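Local coordinates for protein GH26C (Muricauda sp. MAR_2010_75, PDB 6Q78) that probably hydrolyses internal beta-1,4-mannosidic bonds in mannans, acting as an endo-mannanase of glycoside hydrolase family 26, at residues N79-V83 with P400-L404; D109-G114 with M150-V155; E278-L282 with V320-A324; I293-Y299 with I330-T336; G337-L342 with D378-T382. All coordinates share one frame. Residue numbers count along the deposited sequence, not the author numbering.

All five contacts belong to a (beta/alpha)8 (TIM) barrel. Interactions 1, 2 and 4 reach the same parallel sheet. Interactions 1 and 2 touch through strands 81-86 and 112-116, with centres 13 Å apart. Interaction 4 lies across the barrel from interaction 2, 16 Å between centres. Interaction 3 packs outside interaction 4, and their segments alternate along the chain. Interaction 5 follows interaction 4 in the chain and meets it through Tyr299 and Phe339. Interaction 1 joins segments 317 residues apart, so the other four are nested within its loop. Together they include neighbouring barrel strands, the outer helices and the loops at the probable active-site end.

Interaction 1: residues N79-V83 with P400-L404; sequences NSFIV and PEVIL
Two short segments run side by side, their end-to-end directions 34° apart. Pro400 and Glu401 have helical backbone angles; the segments are extended from Val402 and Ser80. Strands 81-83 and 402-403 pair in parallel, with Phe81 opposite Val402 (CA-CA 5.5 Å) and Ile82 opposite Ile403 (CA-CA 4.5 Å). Phe81 N donates to Glu401 O (2.9 Å), Ile403 N to Phe81 O (2.9 Å) and Val83 N to Ile403 O (3.0 Å). Phe81, a p rotamer, lays one ring face over Glu401 O, with CE2 3.8 Å from Glu401 CB and CE1 3.8 Å from Val402 CG2. Ile403, an m,t rotamer, fills the hollow between Ser80 and Ile82: its CD1 meets Ser80 CB at 3.7 Å and its CG2 meets Ile82 CG1 at 4.0 Å. Leu404 reaches back so that CD2 lies 3.9 Å from Val83 CB. Helices 351-361 and 390-397 pack against the Phe81 and Val402 face. This is a short C-terminal strand added beside the start of the first strand of a TIM barrel.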
# COMPACT_ATOMS: atom_id res chain seq x y z
N ASN A 79 2.76 -13.46 14.10
CA ASN A 79 3.42 -12.85 15.24
C ASN A 79 4.35 -11.69 14.91
O ASN A 79 5.05 -11.23 15.82
CB ASN A 79 4.22 -13.89 16.01
CG ASN A 79 5.26 -14.56 15.15
OD1 ASN A 79 5.58 -14.10 14.06
ND2 ASN A 79 5.82 -15.66 15.66
N SER A 80 4.42 -11.22 13.67
CA SER A 80 5.40 -10.20 13.32
C SER A 80 4.79 -9.36 12.21
O SER A 80 3.70 -9.66 11.71
CB SER A 80 6.68 -10.85 12.76
OG SER A 80 7.35 -11.64 13.74
N PHE A 81 5.51 -8.30 11.81
CA PHE A 81 5.07 -7.51 10.65
C PHE A 81 6.25 -6.77 10.01
O PHE A 81 7.19 -6.33 10.70
CB PHE A 81 3.94 -6.52 11.01
CG PHE A 81 4.27 -5.62 12.16
CD1 PHE A 81 4.95 -4.42 11.94
CD2 PHE A 81 3.89 -5.95 13.44
CE1 PHE A 81 5.28 -3.60 13.01
CE2 PHE A 81 4.19 -5.11 14.53
CZ PHE A 81 4.89 -3.93 14.31
N ILE A 82 6.18 -6.63 8.70
CA ILE A 82 7.20 -5.86 7.98
C ILE A 82 6.88 -4.38 8.09
O ILE A 82 5.71 -3.99 8.03
CB ILE A 82 7.23 -6.31 6.51
CG1 ILE A 82 7.70 -7.77 6.44
CG2 ILE A 82 8.16 -5.43 5.67
CD1 ILE A 82 7.54 -8.40 5.03
N VAL A 83 7.92 -3.56 8.26
CA VAL A 83 7.79 -2.11 8.24
C VAL A 83 8.44 -1.57 6.98
O VAL A 83 9.61 -1.86 6.71
CB VAL A 83 8.44 -1.50 9.49
CG1 VAL A 83 8.56 0.02 9.37
CG2 VAL A 83 7.59 -1.89 10.72
N PRO A 400 10.87 -7.32 18.78
CA PRO A 400 10.99 -8.55 17.99
C PRO A 400 9.97 -8.65 16.87
O PRO A 400 10.27 -9.23 15.83
CB PRO A 400 10.85 -9.68 19.04
CG PRO A 400 10.27 -9.03 20.24
CD PRO A 400 10.70 -7.59 20.22
N GLU A 401 8.77 -8.07 17.05
CA GLU A 401 7.74 -8.13 16.02
C GLU A 401 8.16 -7.41 14.73
O GLU A 401 7.64 -7.73 13.66
CB GLU A 401 6.46 -7.48 16.54
CG GLU A 401 5.69 -8.30 17.63
CD GLU A 401 6.40 -8.37 19.00
OE1 GLU A 401 7.21 -7.49 19.31
OE2 GLU A 401 6.13 -9.34 19.78
N VAL A 402 9.04 -6.41 14.81
CA VAL A 402 9.31 -5.56 13.65
C VAL A 402 10.33 -6.22 12.72
O VAL A 402 11.42 -6.62 13.15
CB VAL A 402 9.81 -4.16 14.09
CG1 VAL A 402 10.40 -3.40 12.91
CG2 VAL A 402 8.69 -3.36 14.74
N ILE A 403 10.00 -6.27 11.43
CA ILE A 403 10.88 -6.83 10.39
C ILE A 403 11.29 -5.70 9.44
O ILE A 403 10.43 -5.15 8.74
CB ILE A 403 10.18 -7.97 9.63
CG1 ILE A 403 9.81 -9.08 10.62
CG2 ILE A 403 11.01 -8.54 8.48
CD1 ILE A 403 8.99 -10.18 9.98
N LEU A 404 12.59 -5.40 9.38
CA LEU A 404 13.19 -4.52 8.37
C LEU A 404 13.95 -5.40 7.36
O LEU A 404 13.94 -6.62 7.46
CB LEU A 404 14.11 -3.50 9.04
CG LEU A 404 13.44 -2.54 10.03
CD1 LEU A 404 14.46 -1.60 10.68
CD2 LEU A 404 12.34 -1.74 9.36
O HOH W 1 4.78 -11.52 18.67
O HOH W 2 10.06 -11.35 14.30

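Interaction 2: residues D109-G114 with M150-V155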
# COMPACT_ATOMS: atom_id res chain seq x y z
N ASP A 109 17.88 -1.10 5.60
CA ASP A 109 16.79 -0.63 4.73
C ASP A 109 15.44 -1.08 5.30
O ASP A 109 15.36 -1.97 6.14
CB ASP A 109 16.95 -1.22 3.34
CG ASP A 109 17.86 -0.41 2.43
OD1 ASP A 109 17.83 0.84 2.53
OD2 ASP A 109 18.58 -1.01 1.59
N PRO A 110 14.36 -0.43 4.88
CA PRO A 110 13.02 -0.91 5.23
C PRO A 110 12.80 -2.32 4.65
O PRO A 110 13.51 -2.74 3.73
CB PRO A 110 12.08 0.13 4.59
CG PRO A 110 12.91 0.67 3.42
CD PRO A 110 14.33 0.69 3.91
N GLY A 111 11.77 -3.02 5.19
CA GLY A 111 11.45 -4.32 4.59
C GLY A 111 10.48 -4.26 3.43
O GLY A 111 10.20 -5.28 2.79
N LEU A 112 9.96 -3.08 3.15
CA LEU A 112 8.93 -2.88 2.14
C LEU A 112 9.09 -1.50 1.52
O LEU A 112 9.44 -0.53 2.21
CB LEU A 112 7.53 -3.07 2.76
CG LEU A 112 6.28 -2.74 1.95
CD1 LEU A 112 5.16 -3.62 2.49
CD2 LEU A 112 5.93 -1.32 2.08
N LEU A 113 8.88 -1.43 0.21
CA LEU A 113 8.93 -0.19 -0.54
C LEU A 113 7.56 0.11 -1.13
O LEU A 113 6.96 -0.75 -1.78
CB LEU A 113 9.92 -0.33 -1.69
CG LEU A 113 9.98 0.87 -2.66
CD1 LEU A 113 10.46 2.11 -1.89
CD2 LEU A 113 10.85 0.58 -3.87
N GLY A 114 7.07 1.33 -0.90
CA GLY A 114 5.84 1.81 -1.53
C GLY A 114 6.18 2.66 -2.73
O GLY A 114 7.08 3.50 -2.69
N MET A 150 16.81 -7.25 -3.27
CA MET A 150 17.18 -7.30 -1.86
C MET A 150 16.18 -8.07 -1.02
O MET A 150 16.42 -8.28 0.19
CB MET A 150 17.35 -5.86 -1.32
CG MET A 150 18.51 -5.15 -2.02
SD MET A 150 18.95 -3.58 -1.24
CE MET A 150 17.41 -2.74 -1.35
N GLY A 151 15.07 -8.51 -1.63
CA GLY A 151 14.05 -9.29 -0.95
C GLY A 151 12.90 -8.50 -0.37
O GLY A 151 12.03 -9.10 0.28
N LEU A 152 12.89 -7.19 -0.53
CA LEU A 152 11.80 -6.38 0.00
C LEU A 152 10.51 -6.69 -0.71
O LEU A 152 10.49 -7.20 -1.83
CB LEU A 152 12.07 -4.89 -0.18
CG LEU A 152 13.05 -4.19 0.77
CD1 LEU A 152 14.44 -4.78 0.76
CD2 LEU A 152 13.07 -2.71 0.45
N VAL A 153 9.40 -6.35 -0.04
CA VAL A 153 8.05 -6.39 -0.61
C VAL A 153 7.79 -5.05 -1.28
O VAL A 153 8.16 -4.01 -0.77
CB VAL A 153 7.05 -6.66 0.52
CG1 VAL A 153 5.62 -6.60 0.03
CG2 VAL A 153 7.33 -7.99 1.21
N ASN A 154 7.09 -5.07 -2.43
CA ASN A 154 6.71 -3.85 -3.16
C ASN A 154 5.19 -3.69 -3.17
O ASN A 154 4.47 -4.62 -3.53
CB ASN A 154 7.19 -3.92 -4.62
CG ASN A 154 8.67 -3.67 -4.77
OD1 ASN A 154 9.13 -2.51 -4.70
ND2 ASN A 154 9.43 -4.72 -4.99
N VAL A 155 4.73 -2.50 -2.80
CA VAL A 155 3.31 -2.14 -2.83
C VAL A 155 3.16 -0.90 -3.72
O VAL A 155 3.95 0.04 -3.59
CB VAL A 155 2.78 -1.87 -1.41
CG1 VAL A 155 1.26 -1.64 -1.47
CG2 VAL A 155 3.13 -2.99 -0.47
O HOH W 3 7.23 -0.42 -4.66
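This is the parallel pairing of two neighbouring barrel strands, joined by a beta-alpha-beta crossover through helix 132-150. It lies in the wall of the TIM barrel. Strands 112-114 and 153-155 approach to 4.7 Å, with 19° between their axes. Leu112 pairs with Val153, Leu113 with Asn154, and Gly114 with Val155. Three backbone hydrogen bonds hold this register: Val153 N to Gly111 O (3.1 Å), Leu113 N to Val153 O (2.9 Å) and Val155 N to Leu113 O (3.0 Å). All three are close to straight.

Leu112, Val153 and Val155 share one face of the sheet. Leu112 CD1 touches Val153 CG1 at 3.9 Å and Val155 CG2 at 3.6 Å. Leu112 and Val155 also meet Phe369 of strand 369-372, inside the barrel. On the other face Leu113 and Asn154 point at helix 132-150, where both touch Ala147. Leu152 sits just before its strand, and its CD2 comes 3.3 Å from Pro110 O.

The crossover helix ends in a Schellman motif at Gly151, whose positive phi turns the chain toward the strand. Met150 extends to Asp109, whose OD1 is bonded to Ser100. On the helix-facing side a water lies 2.9 Å from Leu113 O and 2.8 Å from Asn154 OD1.

Interaction 3: residues E278-L282 with V320-A324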
# COMPACT_ATOMS: atom_id res chain seq x y z
N GLU A 278 -17.33 -4.17 11.62
CA GLU A 278 -17.11 -5.01 10.44
C GLU A 278 -18.05 -4.62 9.31
O GLU A 278 -17.63 -4.54 8.15
CB GLU A 278 -17.32 -6.49 10.79
CG GLU A 278 -16.32 -7.05 11.75
CD GLU A 278 -16.57 -8.52 12.09
OE1 GLU A 278 -17.50 -9.15 11.54
OE2 GLU A 278 -15.81 -9.03 12.95
N SER A 279 -19.34 -4.41 9.62
CA SER A 279 -20.28 -4.03 8.58
C SER A 279 -19.86 -2.74 7.88
O SER A 279 -20.00 -2.64 6.65
CB SER A 279 -21.68 -3.88 9.16
OG SER A 279 -22.14 -5.17 9.56
N GLU A 280 -19.33 -1.77 8.62
CA GLU A 280 -18.95 -0.53 7.96
C GLU A 280 -17.67 -0.71 7.16
O GLU A 280 -17.57 -0.18 6.05
CB GLU A 280 -18.86 0.65 8.93
CG GLU A 280 -18.75 2.03 8.22
CD GLU A 280 -19.90 2.37 7.22
OE1 GLU A 280 -21.04 1.82 7.28
OE2 GLU A 280 -19.66 3.25 6.37
N TYR A 281 -16.72 -1.49 7.67
CA TYR A 281 -15.53 -1.80 6.88
C TYR A 281 -15.89 -2.45 5.57
O TYR A 281 -15.26 -2.20 4.54
CB TYR A 281 -14.59 -2.71 7.67
CG TYR A 281 -13.32 -2.99 6.92
CD1 TYR A 281 -12.29 -2.06 6.93
CD2 TYR A 281 -13.15 -4.17 6.21
CE1 TYR A 281 -11.09 -2.33 6.22
CE2 TYR A 281 -11.99 -4.44 5.51
CZ TYR A 281 -10.97 -3.52 5.51
OH TYR A 281 -9.82 -3.83 4.80
N LEU A 282 -16.90 -3.33 5.58
CA LEU A 282 -17.28 -4.13 4.42
C LEU A 282 -18.29 -3.44 3.50
O LEU A 282 -18.69 -4.03 2.48
CB LEU A 282 -17.84 -5.50 4.88
CG LEU A 282 -16.84 -6.46 5.54
CD1 LEU A 282 -17.56 -7.61 6.24
CD2 LEU A 282 -15.88 -7.03 4.51
N VAL A 320 -10.11 -5.25 11.03
CA VAL A 320 -9.44 -5.72 9.81
C VAL A 320 -8.78 -7.07 10.07
O VAL A 320 -8.89 -7.99 9.25
CB VAL A 320 -8.43 -4.67 9.31
CG1 VAL A 320 -7.70 -5.12 8.01
CG2 VAL A 320 -9.14 -3.31 9.11
N SER A 321 -8.03 -7.16 11.16
CA SER A 321 -7.31 -8.40 11.46
C SER A 321 -8.27 -9.58 11.66
O SER A 321 -8.00 -10.69 11.19
CB SER A 321 -6.43 -8.17 12.70
OG SER A 321 -5.83 -9.36 13.17
N ASP A 322 -9.39 -9.34 12.35
CA ASP A 322 -10.37 -10.42 12.53
C ASP A 322 -10.96 -10.87 11.20
O ASP A 322 -11.15 -12.08 10.98
CB ASP A 322 -11.52 -9.97 13.44
CG ASP A 322 -11.16 -9.95 14.91
OD1 ASP A 322 -10.13 -10.55 15.30
OD2 ASP A 322 -11.95 -9.35 15.69
N LEU A 323 -11.29 -9.92 10.32
CA LEU A 323 -11.85 -10.31 9.03
C LEU A 323 -10.84 -11.05 8.18
O LEU A 323 -11.18 -12.01 7.48
CB LEU A 323 -12.33 -9.08 8.28
CG LEU A 323 -13.63 -8.48 8.79
CD1 LEU A 323 -13.80 -7.13 8.06
CD2 LEU A 323 -14.81 -9.42 8.52
N ALA A 324 -9.57 -10.62 8.22
CA ALA A 324 -8.53 -11.34 7.48
C ALA A 324 -8.35 -12.76 8.00
O ALA A 324 -8.13 -13.70 7.23
CB ALA A 324 -7.22 -10.55 7.56
O HOH W 4 -13.89 -7.78 14.78
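Leu323 is the centre of this contact. It has 96 Å² buried by segment 278-282, the most of any residue here. Its CB points at the short helix 278-281, and its CD1 sits 3.6 Å from Tyr281 CD2 and 4.0 Å from Leu282 CG. CD1 therefore faces the notch between these two side chains.

Tyr281 comes next, with 59 Å² buried. Its t rotamer carries the ring toward helix 306-327, where CE1 meets Val320 CG2 at 3.6 Å. Val320 and Leu323 are one helical turn apart, so both meet the same ring. The hydroxyl of Tyr281 passes on to a hydrogen bond with Gly295 O.

Glu278 has 45 Å² buried and is partly exposed. Its OE1 is 4.1 Å from Leu323 CD2. No direct hydrogen bond crosses the contact, but a water donates to Glu278 OE2 (2.9 Å) and Asp322 OD2 (2.7 Å), bridging the two acids.

The packing is plain helix to helix, outside the TIM barrel. Helix 278-281 follows strand 265-269, and helix 306-327 lies between strands 293-298 and 330-336. Tyr281, Val320 and Leu323 all rest on Met294 of strand 293-298, and Val320 also touches Met296 and Ala331.

Interaction 4: residues I293-Y299 with I330-T336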
# COMPACT_ATOMS: atom_id res chain seq x y z
N ILE A 293 -5.46 -8.64 0.20
CA ILE A 293 -5.00 -7.93 1.39
C ILE A 293 -6.11 -7.00 1.84
O ILE A 293 -6.59 -6.18 1.05
CB ILE A 293 -3.69 -7.17 1.12
CG1 ILE A 293 -2.56 -8.20 0.92
CG2 ILE A 293 -3.41 -6.20 2.30
CD1 ILE A 293 -1.48 -7.82 -0.08
N MET A 294 -6.52 -7.14 3.09
CA MET A 294 -7.48 -6.24 3.72
C MET A 294 -6.67 -5.22 4.49
O MET A 294 -6.00 -5.56 5.49
CB MET A 294 -8.39 -7.01 4.67
CG MET A 294 -9.46 -7.77 3.94
SD MET A 294 -10.38 -8.81 5.07
CE MET A 294 -11.94 -8.85 4.14
N GLY A 295 -6.71 -3.97 4.04
CA GLY A 295 -5.95 -2.91 4.66
C GLY A 295 -6.83 -1.79 5.19
O GLY A 295 -8.06 -1.78 5.07
N MET A 296 -6.16 -0.85 5.85
CA MET A 296 -6.74 0.45 6.16
C MET A 296 -5.59 1.44 6.29
O MET A 296 -4.45 1.06 6.61
CB MET A 296 -7.55 0.45 7.46
CG MET A 296 -6.65 0.22 8.68
SD MET A 296 -7.57 0.34 10.24
CE MET A 296 -8.18 2.06 10.16
N ASP A 297 -5.89 2.71 6.01
CA ASP A 297 -4.98 3.81 6.26
C ASP A 297 -5.41 4.53 7.53
O ASP A 297 -6.61 4.72 7.79
CB ASP A 297 -4.96 4.79 5.09
CG ASP A 297 -4.43 4.15 3.82
OD1 ASP A 297 -3.95 3.01 3.91
OD2 ASP A 297 -4.45 4.81 2.76
N ASN A 298 -4.44 4.93 8.36
CA ASN A 298 -4.82 5.65 9.57
C ASN A 298 -3.73 6.64 9.97
O ASN A 298 -2.71 6.24 10.57
CB ASN A 298 -5.13 4.69 10.70
CG ASN A 298 -5.97 5.34 11.80
OD1 ASN A 298 -6.09 6.57 11.85
ND2 ASN A 298 -6.58 4.51 12.69
N TYR A 299 -3.97 7.92 9.70
CA TYR A 299 -3.21 9.00 10.31
C TYR A 299 -4.02 9.70 11.39
O TYR A 299 -3.45 10.12 12.40
CB TYR A 299 -2.88 10.06 9.25
CG TYR A 299 -2.08 9.52 8.06
CD1 TYR A 299 -2.72 8.95 6.96
CD2 TYR A 299 -0.68 9.53 8.09
CE1 TYR A 299 -1.97 8.48 5.87
CE2 TYR A 299 0.05 9.03 7.05
CZ TYR A 299 -0.60 8.53 5.94
OH TYR A 299 0.16 8.04 4.87
N ILE A 330 -4.68 -11.36 4.07
CA ILE A 330 -3.59 -10.74 4.82
C ILE A 330 -4.09 -9.37 5.28
O ILE A 330 -4.56 -8.57 4.46
CB ILE A 330 -2.36 -10.55 3.91
CG1 ILE A 330 -1.82 -11.93 3.48
CG2 ILE A 330 -1.25 -9.76 4.61
CD1 ILE A 330 -1.13 -11.84 2.11
N ALA A 331 -3.97 -9.09 6.59
CA ALA A 331 -4.35 -7.76 7.06
C ALA A 331 -3.14 -6.81 7.06
O ALA A 331 -1.98 -7.25 7.12
CB ALA A 331 -4.95 -7.84 8.47
N SER A 332 -3.42 -5.50 6.98
CA SER A 332 -2.33 -4.53 6.95
C SER A 332 -2.81 -3.15 7.35
O SER A 332 -3.95 -2.78 7.06
CB SER A 332 -1.67 -4.44 5.55
OG SER A 332 -0.84 -3.28 5.41
N LEU A 333 -1.95 -2.40 8.03
CA LEU A 333 -2.12 -0.95 8.14
C LEU A 333 -1.32 -0.38 6.98
O LEU A 333 -0.10 -0.16 7.06
CB LEU A 333 -1.63 -0.45 9.51
CG LEU A 333 -1.73 1.08 9.74
CD1 LEU A 333 -3.21 1.53 9.69
CD2 LEU A 333 -1.12 1.39 11.15
N THR A 334 -2.00 -0.12 5.86
CA THR A 334 -1.32 0.17 4.60
C THR A 334 -0.70 1.58 4.52
O THR A 334 0.20 1.78 3.70
CB THR A 334 -2.23 -0.12 3.38
OG1 THR A 334 -3.55 0.38 3.62
CG2 THR A 334 -2.35 -1.59 3.15
N GLU A 335 -1.12 2.53 5.34
CA GLU A 335 -0.47 3.84 5.44
C GLU A 335 -0.65 4.28 6.87
O GLU A 335 -1.76 4.18 7.41
CB GLU A 335 -1.15 4.95 4.63
CG GLU A 335 -0.91 4.83 3.15
CD GLU A 335 -1.36 6.06 2.41
OE1 GLU A 335 -1.26 7.18 2.97
OE2 GLU A 335 -1.79 5.92 1.22
N THR A 336 0.41 4.85 7.45
CA THR A 336 0.31 5.48 8.75
C THR A 336 1.48 6.44 8.92
O THR A 336 2.34 6.60 8.03
CB THR A 336 0.27 4.43 9.88
OG1 THR A 336 -0.18 5.04 11.10
CG2 THR A 336 1.66 3.80 10.07
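Backbone hydrogen bonds join these two parallel barrel strands. Met294 N donates to Ile330 O (2.8 Å), Ser332 N to Met294 O (3.0 Å), Met296 N to Ser332 O (3.2 Å) and Thr334 N to Met296 O (2.8 Å). The chain turns a corner at Glu335. The register then slips by one residue, so Asp297 lies nearest Glu335, and Asn298 N donates to Glu335 O (2.9 Å).

Side-chain hydrogen bonds gather at the C-terminal end. Thr334 OG1 donates to Asp297 OD1 (2.7 Å), Thr336 OG1 to Asn298 O (2.8 Å), and Tyr299 OH to Glu335 OE1 (2.5 Å).

Charges come next. Asp297 OD2 and Glu335 OE2 are 3.3 Å apart, and Arg223 forms salt bridges to both. Glu335 also binds a Tris molecule, probably from the crystallisation liquor, and lies close to Glu227. Its place at the end of the seventh barrel strand is consistent with the nucleophile of clan GH-A enzymes.

Apolar contacts are fewer. Ile293 CG1 meets Ile330 CB at 3.8 Å, and Met296 CG meets Leu333 CD1 at 3.8 Å.

Strand 265-269 bonds to the other edge of 293-298. Helix 306-327, the beta-alpha-beta crossover between the two strands, packs on Met294 and Ala331, and helix 351-361 on Leu333.

Interaction 5: residues G337-L342 with D378-T382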
# COMPACT_ATOMS: atom_id res chain seq x y z
N GLY A 337 1.49 7.12 10.07
CA GLY A 337 2.54 8.06 10.37
C GLY A 337 2.00 9.25 11.13
O GLY A 337 0.79 9.50 11.19
N TYR A 338 2.92 9.96 11.77
CA TYR A 338 2.65 11.27 12.36
C TYR A 338 3.67 12.21 11.76
O TYR A 338 4.88 12.05 11.99
CB TYR A 338 2.78 11.25 13.89
CG TYR A 338 2.56 12.63 14.45
CD1 TYR A 338 1.31 13.20 14.43
CD2 TYR A 338 3.61 13.38 14.99
CE1 TYR A 338 1.09 14.48 14.92
CE2 TYR A 338 3.38 14.66 15.50
CZ TYR A 338 2.12 15.19 15.44
OH TYR A 338 1.87 16.46 15.93
N PHE A 339 3.21 13.16 10.95
CA PHE A 339 4.11 14.04 10.21
C PHE A 339 4.63 15.16 11.11
O PHE A 339 3.84 15.87 11.75
CB PHE A 339 3.41 14.64 9.00
CG PHE A 339 3.02 13.66 7.94
CD1 PHE A 339 3.94 13.21 7.02
CD2 PHE A 339 1.70 13.25 7.81
CE1 PHE A 339 3.56 12.33 6.00
CE2 PHE A 339 1.32 12.36 6.82
CZ PHE A 339 2.26 11.90 5.91
N VAL A 340 5.95 15.34 11.12
CA VAL A 340 6.63 16.35 11.92
C VAL A 340 7.27 17.35 10.99
O VAL A 340 8.04 16.97 10.10
CB VAL A 340 7.69 15.72 12.84
CG1 VAL A 340 8.46 16.79 13.59
CG2 VAL A 340 7.05 14.75 13.82
N THR A 341 6.97 18.64 11.20
CA THR A 341 7.66 19.75 10.54
C THR A 341 8.12 20.66 11.67
O THR A 341 7.29 21.28 12.33
CB THR A 341 6.70 20.46 9.58
OG1 THR A 341 6.13 19.50 8.67
CG2 THR A 341 7.42 21.54 8.78
N LEU A 342 9.44 20.71 11.92
CA LEU A 342 9.92 21.28 13.18
C LEU A 342 9.61 22.76 13.33
O LEU A 342 9.54 23.26 14.46
CB LEU A 342 11.41 20.99 13.36
CG LEU A 342 11.75 19.51 13.51
CD1 LEU A 342 13.26 19.30 13.50
CD2 LEU A 342 11.15 18.94 14.79
N ASP A 378 11.14 19.43 4.54
CA ASP A 378 11.26 19.59 5.99
C ASP A 378 10.25 18.81 6.79
O ASP A 378 10.09 19.06 7.99
CB ASP A 378 11.16 21.08 6.36
CG ASP A 378 12.37 21.85 5.92
OD1 ASP A 378 13.50 21.34 6.11
OD2 ASP A 378 12.19 22.96 5.39
N THR A 379 9.57 17.84 6.18
CA THR A 379 8.51 17.09 6.84
C THR A 379 8.89 15.63 6.85
O THR A 379 9.21 15.06 5.81
CB THR A 379 7.18 17.30 6.10
OG1 THR A 379 6.85 18.69 6.14
CG2 THR A 379 6.07 16.52 6.79
N TYR A 380 8.84 15.01 8.02
CA TYR A 380 9.25 13.62 8.11
C TYR A 380 8.25 12.85 8.96
O TYR A 380 7.69 13.38 9.93
CB TYR A 380 10.67 13.48 8.72
CG TYR A 380 10.87 13.93 10.18
CD1 TYR A 380 11.06 15.27 10.49
CD2 TYR A 380 10.90 13.01 11.22
CE1 TYR A 380 11.28 15.69 11.81
CE2 TYR A 380 11.12 13.42 12.56
CZ TYR A 380 11.31 14.76 12.84
OH TYR A 380 11.56 15.21 14.14
N CYS A 381 8.06 11.59 8.60
CA CYS A 381 7.35 10.70 9.49
C CYS A 381 8.18 9.52 9.94
O CYS A 381 7.71 8.72 10.74
CB CYS A 381 6.00 10.24 8.91
SG CYS A 381 6.14 9.17 7.47
N THR A 382 9.41 9.38 9.44
CA THR A 382 10.40 8.54 10.11
C THR A 382 11.65 9.39 10.29
O THR A 382 12.03 10.16 9.40
CB THR A 382 10.74 7.27 9.29
OG1 THR A 382 11.29 7.62 8.01
CG2 THR A 382 9.51 6.35 9.14
O HOH W 5 5.44 8.65 12.26
O HOH W 6 11.69 19.86 10.05
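Val340 and Tyr380 form the apolar centre. Val340 CB lies over the face of the Tyr380 ring, 3.9 Å from its centroid, in a CH-pi contact, and Val340 CG1 is 3.5 Å from Tyr380 CE1. Leu342 meets the ring edge, its CG 4.2 Å from Tyr380 CE1. Cys381 approaches Phe339 obliquely: SG is 5.1 Å from the ring centroid, and CB 4.1 Å from Phe339 CD1.

Val340 and Tyr380 are an antiparallel hydrogen-bonded pair, with Val340 N to Tyr380 O at 2.9 Å and Tyr380 N to Val340 O at 3.0 Å. At the polar edge Thr341 OG1 and Thr379 OG1 share a hydrogen bond of 2.8 Å. Waters bridge Tyr338 N to Cys381 O and Leu342 N to Asp378 O.

Phe339 also meets Tyr299, and its side chain comes about 5 Å from a bound Tris molecule, probably from the crystallisation liquor. The pair ties together the loops that follow strands 330-336 and 369-372, at the C-terminal mouth of the TIM barrel, where this fold carries its active site.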